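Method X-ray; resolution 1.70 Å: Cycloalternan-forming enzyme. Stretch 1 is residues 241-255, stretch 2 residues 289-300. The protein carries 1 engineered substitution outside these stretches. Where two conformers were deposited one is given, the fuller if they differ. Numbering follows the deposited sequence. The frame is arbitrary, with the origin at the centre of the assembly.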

# COMPACT_ATOMS: atom_id res chain seq x y z
N ASN A 241 -11.42 -4.75 24.69
CA ASN A 241 -12.69 -4.60 24.01
C ASN A 241 -13.11 -3.16 24.05
O ASN A 241 -12.99 -2.51 25.09
N PHE A 242 -13.61 -2.67 22.92
CA PHE A 242 -13.84 -1.24 22.69
C PHE A 242 -15.23 -1.01 22.11
O PHE A 242 -15.76 -1.88 21.42
N MET A 243 -15.81 0.16 22.40
CA MET A 243 -17.13 0.52 21.88
C MET A 243 -16.95 1.18 20.53
O MET A 243 -16.07 2.03 20.37
N THR A 244 -17.78 0.80 19.56
CA THR A 244 -17.70 1.38 18.22
C THR A 244 -19.08 1.72 17.63
O THR A 244 -19.95 0.83 17.55
N PRO A 245 -19.29 2.99 17.22
CA PRO A 245 -20.55 3.40 16.60
C PRO A 245 -20.74 2.73 15.23
O PRO A 245 -19.76 2.30 14.61
N SER A 246 -21.98 2.64 14.77
CA SER A 246 -22.32 1.89 13.56
C SER A 246 -21.55 2.35 12.32
O SER A 246 -21.21 1.52 11.46
N ASP A 247 -21.26 3.65 12.25
CA ASP A 247 -20.61 4.20 11.06
C ASP A 247 -19.10 4.12 11.04
O ASP A 247 -18.48 4.55 10.07
N GLU A 248 -18.49 3.58 12.09
CA GLU A 248 -17.03 3.62 12.16
C GLU A 248 -16.39 2.67 11.14
O GLU A 248 -16.80 1.52 11.03
N ALA A 249 -15.44 3.19 10.35
CA ALA A 249 -14.71 2.39 9.36
C ALA A 249 -13.30 2.10 9.86
O ALA A 249 -12.69 2.94 10.56
N PHE A 250 -12.77 0.92 9.50
CA PHE A 250 -11.47 0.47 9.98
C PHE A 250 -10.59 0.04 8.83
O PHE A 250 -10.93 -0.90 8.09
N TYR A 251 -9.46 0.72 8.71
CA TYR A 251 -8.59 0.57 7.54
C TYR A 251 -7.24 0.02 7.91
O TYR A 251 -6.79 0.19 9.04
N GLY A 252 -6.57 -0.61 6.95
CA GLY A 252 -5.19 -1.04 7.12
C GLY A 252 -5.08 -2.52 7.41
O GLY A 252 -5.51 -3.33 6.61
N PHE A 253 -4.54 -2.86 8.59
CA PHE A 253 -4.27 -4.25 9.02
C PHE A 253 -3.23 -4.97 8.16
O PHE A 253 -3.20 -6.20 8.09
N GLY A 254 -2.35 -4.19 7.53
CA GLY A 254 -1.45 -4.77 6.54
C GLY A 254 -2.04 -4.71 5.15
O GLY A 254 -2.70 -3.74 4.78
N GLU A 255 -1.76 -5.74 4.35
CA GLU A 255 -2.18 -5.79 2.96
C GLU A 255 -3.38 -6.75 2.90
O GLU A 255 -3.27 -7.93 3.24
N PRO A 289 -0.41 -5.59 12.71
CA PRO A 289 -1.45 -5.36 13.73
C PRO A 289 -1.65 -3.86 14.02
O PRO A 289 -1.47 -3.41 15.15
N PHE A 290 -2.00 -3.11 12.98
CA PHE A 290 -2.19 -1.68 13.04
C PHE A 290 -3.39 -1.37 12.17
O PHE A 290 -3.46 -1.82 11.03
N PHE A 291 -4.33 -0.61 12.71
CA PHE A 291 -5.41 -0.07 11.90
C PHE A 291 -5.60 1.42 12.13
O PHE A 291 -5.22 1.96 13.17
N VAL A 292 -6.20 2.07 11.14
CA VAL A 292 -6.58 3.48 11.24
C VAL A 292 -8.08 3.56 11.13
O VAL A 292 -8.67 2.96 10.22
N SER A 293 -8.70 4.30 12.07
CA SER A 293 -10.14 4.53 12.01
C SER A 293 -10.43 5.90 11.45
O SER A 293 -9.71 6.87 11.75
N ALA A 294 -11.50 6.01 10.65
CA ALA A 294 -11.94 7.30 10.18
C ALA A 294 -12.48 8.20 11.31
O ALA A 294 -12.74 9.38 11.08
N ASN A 295 -12.62 7.65 12.52
CA ASN A 295 -12.86 8.47 13.72
C ASN A 295 -11.61 9.13 14.30
O ASN A 295 -11.63 9.64 15.42
N LYS A 296 -10.53 9.11 13.51
CA LYS A 296 -9.34 9.96 13.73
C LYS A 296 -8.39 9.42 14.81
O LYS A 296 -7.83 10.19 15.62
N TYR A 297 -8.20 8.10 14.82
CA TYR A 297 -7.15 7.51 15.63
C TYR A 297 -6.65 6.25 14.92
O TYR A 297 -7.35 5.68 14.07
N GLY A 298 -5.44 5.83 15.29
CA GLY A 298 -4.92 4.53 14.94
C GLY A 298 -4.72 3.70 16.19
O GLY A 298 -4.61 4.25 17.29
N MET A 299 -4.67 2.38 16.02
CA MET A 299 -4.35 1.49 17.15
C MET A 299 -3.31 0.51 16.66
O MET A 299 -3.51 -0.11 15.63
N TYR A 300 -2.23 0.38 17.42
CA TYR A 300 -1.14 -0.52 17.08
C TYR A 300 -0.89 -1.44 18.25
O TYR A 300 -0.58 -0.97 19.34

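The frame of this contact is a short antiparallel pairing between the strand at 250-252 and the strand at 290-293. Tyr251 N donates to Val292 O at 2.8 Å and Val292 N returns a bond to Tyr251 O at 2.9 Å, while Ala294 N to Ala249 O (3.3 Å) and Phe253 N to Phe290 O (2.9 Å) extend the ladder. This register puts Phe250 and Ser293 on one face and Tyr251 and Val292 on the other.

The polar centre is Glu248. Its CA-to-CB bond points sideways, so the chain has to reach: chi1 and chi2 are both t, and the extended arm brings the carboxylate to stretch 2. There Glu248 OE2 accepts two hydrogen bonds, from Ser293 OG at 2.6 Å and from Tyr297 OH at 2.7 Å. The other oxygen, Glu248 OE1, takes one from Thr244 OG1 at 2.6 Å, within its own stretch. A buried carboxylate is thus supplied with hydroxyl donors on both oxygens. Ser293, chi1 t, does double work, since its OG also accepts from Asn295 N at 2.9 Å and so ties the loop to the same site. Tyr297 takes chi1 p, which carries its hydroxyl to the carboxylate; Glu248 OE2 lies at the edge of its ring, and Tyr297 OH in turn sits at the edge of the Phe250 ring, 3.8 Å from Phe250 CE1.

Beside this site the aromatic rings interlock. Phe250, chi1 m, directs its edge, offset, toward the face of Phe291, with planes at 88° and Phe250 CD1 3.6 Å from Phe291 CE1. Phe291, chi1 p, points toward stretch 1 and also meets Phe253. Those two rings are nearly parallel but slid apart, so they barely overlap; the closer fit is Phe291 CB over one face of the Phe253 ring, 3.3 Å from Phe253 CZ. Phe253 reaches this position with chi1 m from a backbone of positive phi, where the chain turns a corner. Gly252 just before it has phi 102° and psi -118°, angles at which a CB would jam against the preceding carbonyl oxygen; it would also lie 3.4 Å from Phe290 O. Past Phe291, on the same side of the sheet, Met299 extends with chi1 and chi2 t, and chi3 m sets its methyl over one face of Phe242, Met299 CE lying 3.7 Å from Phe242 CZ.

On the other face Tyr251, chi1 m, lays its ring beside the loop, with Ala294 CB at the ring edge, 3.8 Å from Tyr251 CE2.

Where the loops meet, Asn295 packs directly and two waters complete its polar contacts. Asn295, chi1 m, points toward stretch 1, its ND2 3.7 Å from Pro245 CG, and its amide uses both ends. Asn295 ND2 donates to water 1 at 3.1 Å, which donates to Asp247 OD1 at 2.9 Å; Asn295 OD1 accepts from water 2 at 3.0 Å, which accepts from Ala249 N at 2.9 Å. The carboxylate is met by direct hydroxyl donors, and the amide of Asn295 reaches Asp247 and Ala249 through one water each.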

# COMPACT_ATOMS: atom_id res chain seq x y z
CB ASN A 241 -13.77 -5.46 24.69
CG ASN A 241 -13.44 -6.94 24.63
OD1 ASN A 241 -13.85 -7.64 23.71
ND2 ASN A 241 -12.66 -7.42 25.60
CB PHE A 242 -12.76 -0.70 21.74
CG PHE A 242 -11.35 -0.92 22.27
CD1 PHE A 242 -10.76 0.04 23.11
CD2 PHE A 242 -10.62 -2.07 21.94
CE1 PHE A 242 -9.47 -0.15 23.61
CE2 PHE A 242 -9.33 -2.26 22.44
CZ PHE A 242 -8.75 -1.29 23.27
CB MET A 243 -17.81 1.51 22.82
CG MET A 243 -19.23 1.86 22.39
SD MET A 243 -20.11 2.44 23.83
CE MET A 243 -20.14 0.88 24.69
CB THR A 244 -16.88 0.50 17.25
OG1 THR A 244 -17.02 1.02 15.91
CG2 THR A 244 -17.34 -0.98 17.29
CB PRO A 245 -20.40 4.92 16.45
CG PRO A 245 -18.93 5.14 16.37
CD PRO A 245 -18.30 4.09 17.24
CB SER A 246 -23.83 1.95 13.27
OG SER A 246 -24.56 1.31 14.30
CB ASP A 247 -21.07 5.63 10.78
CG ASP A 247 -20.76 6.60 11.91
OD1 ASP A 247 -20.31 6.20 13.00
OD2 ASP A 247 -21.03 7.79 11.70
CB GLU A 248 -16.53 3.32 13.58
CG GLU A 248 -15.05 3.66 13.74
CD GLU A 248 -14.54 3.51 15.16
OE1 GLU A 248 -15.24 2.92 16.01
OE2 GLU A 248 -13.40 3.96 15.41
CB ALA A 249 -14.66 3.11 8.03
CB PHE A 250 -11.64 -0.71 10.93
CG PHE A 250 -12.49 -0.41 12.13
CD1 PHE A 250 -11.98 0.35 13.19
CD2 PHE A 250 -13.81 -0.90 12.21
CE1 PHE A 250 -12.77 0.61 14.32
CE2 PHE A 250 -14.61 -0.63 13.34
CZ PHE A 250 -14.08 0.12 14.39
CB TYR A 251 -8.37 1.94 6.90
CG TYR A 251 -9.65 2.68 6.57
CD1 TYR A 251 -10.50 2.26 5.55
CD2 TYR A 251 -9.98 3.86 7.26
CE1 TYR A 251 -11.66 2.99 5.23
CE2 TYR A 251 -11.12 4.59 6.95
CZ TYR A 251 -11.95 4.15 5.94
OH TYR A 251 -13.10 4.86 5.64
CB PHE A 253 -5.56 -5.10 9.11
CG PHE A 253 -6.64 -4.51 9.99
CD1 PHE A 253 -7.58 -3.61 9.46
CD2 PHE A 253 -6.74 -4.88 11.34
CE1 PHE A 253 -8.60 -3.10 10.25
CE2 PHE A 253 -7.79 -4.37 12.14
CZ PHE A 253 -8.72 -3.48 11.60
CB GLU A 255 -1.01 -6.28 2.11
CG GLU A 255 -1.35 -6.39 0.63
CD GLU A 255 -0.17 -6.89 -0.16
OE1 GLU A 255 0.57 -7.76 0.38
OE2 GLU A 255 0.03 -6.41 -1.30
CB PRO A 289 -0.88 -6.12 14.95
CG PRO A 289 0.62 -5.93 14.80
CD PRO A 289 0.89 -5.96 13.31
CB PHE A 290 -0.96 -0.96 12.48
CG PHE A 290 -1.14 0.54 12.26
CD1 PHE A 290 -1.56 1.40 13.29
CD2 PHE A 290 -0.82 1.08 11.01
CE1 PHE A 290 -1.70 2.78 13.06
CE2 PHE A 290 -0.95 2.47 10.78
CZ PHE A 290 -1.38 3.31 11.80
CB PHE A 291 -6.74 -0.83 12.11
CG PHE A 291 -7.42 -0.59 13.44
CD1 PHE A 291 -8.20 0.56 13.64
CD2 PHE A 291 -7.33 -1.53 14.47
CE1 PHE A 291 -8.83 0.78 14.85
CE2 PHE A 291 -7.98 -1.32 15.68
CZ PHE A 291 -8.73 -0.16 15.87
CB VAL A 292 -5.92 4.30 10.12
CG1 VAL A 292 -6.47 5.74 10.10
CG2 VAL A 292 -4.40 4.31 10.29
CB SER A 293 -10.76 4.39 13.40
OG SER A 293 -12.05 4.99 13.43
CB ALA A 294 -12.95 7.12 9.05
CB ASN A 295 -13.64 7.67 14.78
CG ASN A 295 -15.09 7.50 14.39
OD1 ASN A 295 -15.49 7.93 13.30
ND2 ASN A 295 -15.88 6.86 15.23
CB LYS A 296 -9.72 11.42 14.02
CG LYS A 296 -10.56 12.05 12.93
CD LYS A 296 -10.71 13.54 13.17
CE LYS A 296 -11.58 14.13 12.06
NZ LYS A 296 -11.78 15.59 12.24
CB TYR A 297 -7.64 7.19 17.07
CG TYR A 297 -8.65 6.06 17.08
CD1 TYR A 297 -10.00 6.33 16.85
CD2 TYR A 297 -8.25 4.75 17.26
CE1 TYR A 297 -10.94 5.30 16.80
CE2 TYR A 297 -9.17 3.69 17.21
CZ TYR A 297 -10.51 4.00 16.99
OH TYR A 297 -11.42 2.99 16.92
CB MET A 299 -5.59 0.71 17.62
CG MET A 299 -5.31 -0.21 18.82
SD MET A 299 -6.82 -0.93 19.54
CE MET A 299 -7.57 0.52 20.29
CB TYR A 300 0.13 0.28 16.72
CG TYR A 300 1.37 -0.59 16.55
CD1 TYR A 300 1.34 -1.72 15.72
CD2 TYR A 300 2.56 -0.30 17.24
CE1 TYR A 300 2.47 -2.53 15.57
CE2 TYR A 300 3.69 -1.10 17.09
CZ TYR A 300 3.63 -2.21 16.25
OH TYR A 300 4.73 -3.01 16.09
O HOH W 1 -18.66 8.01 14.62
O HOH W 2 -15.02 6.02 10.99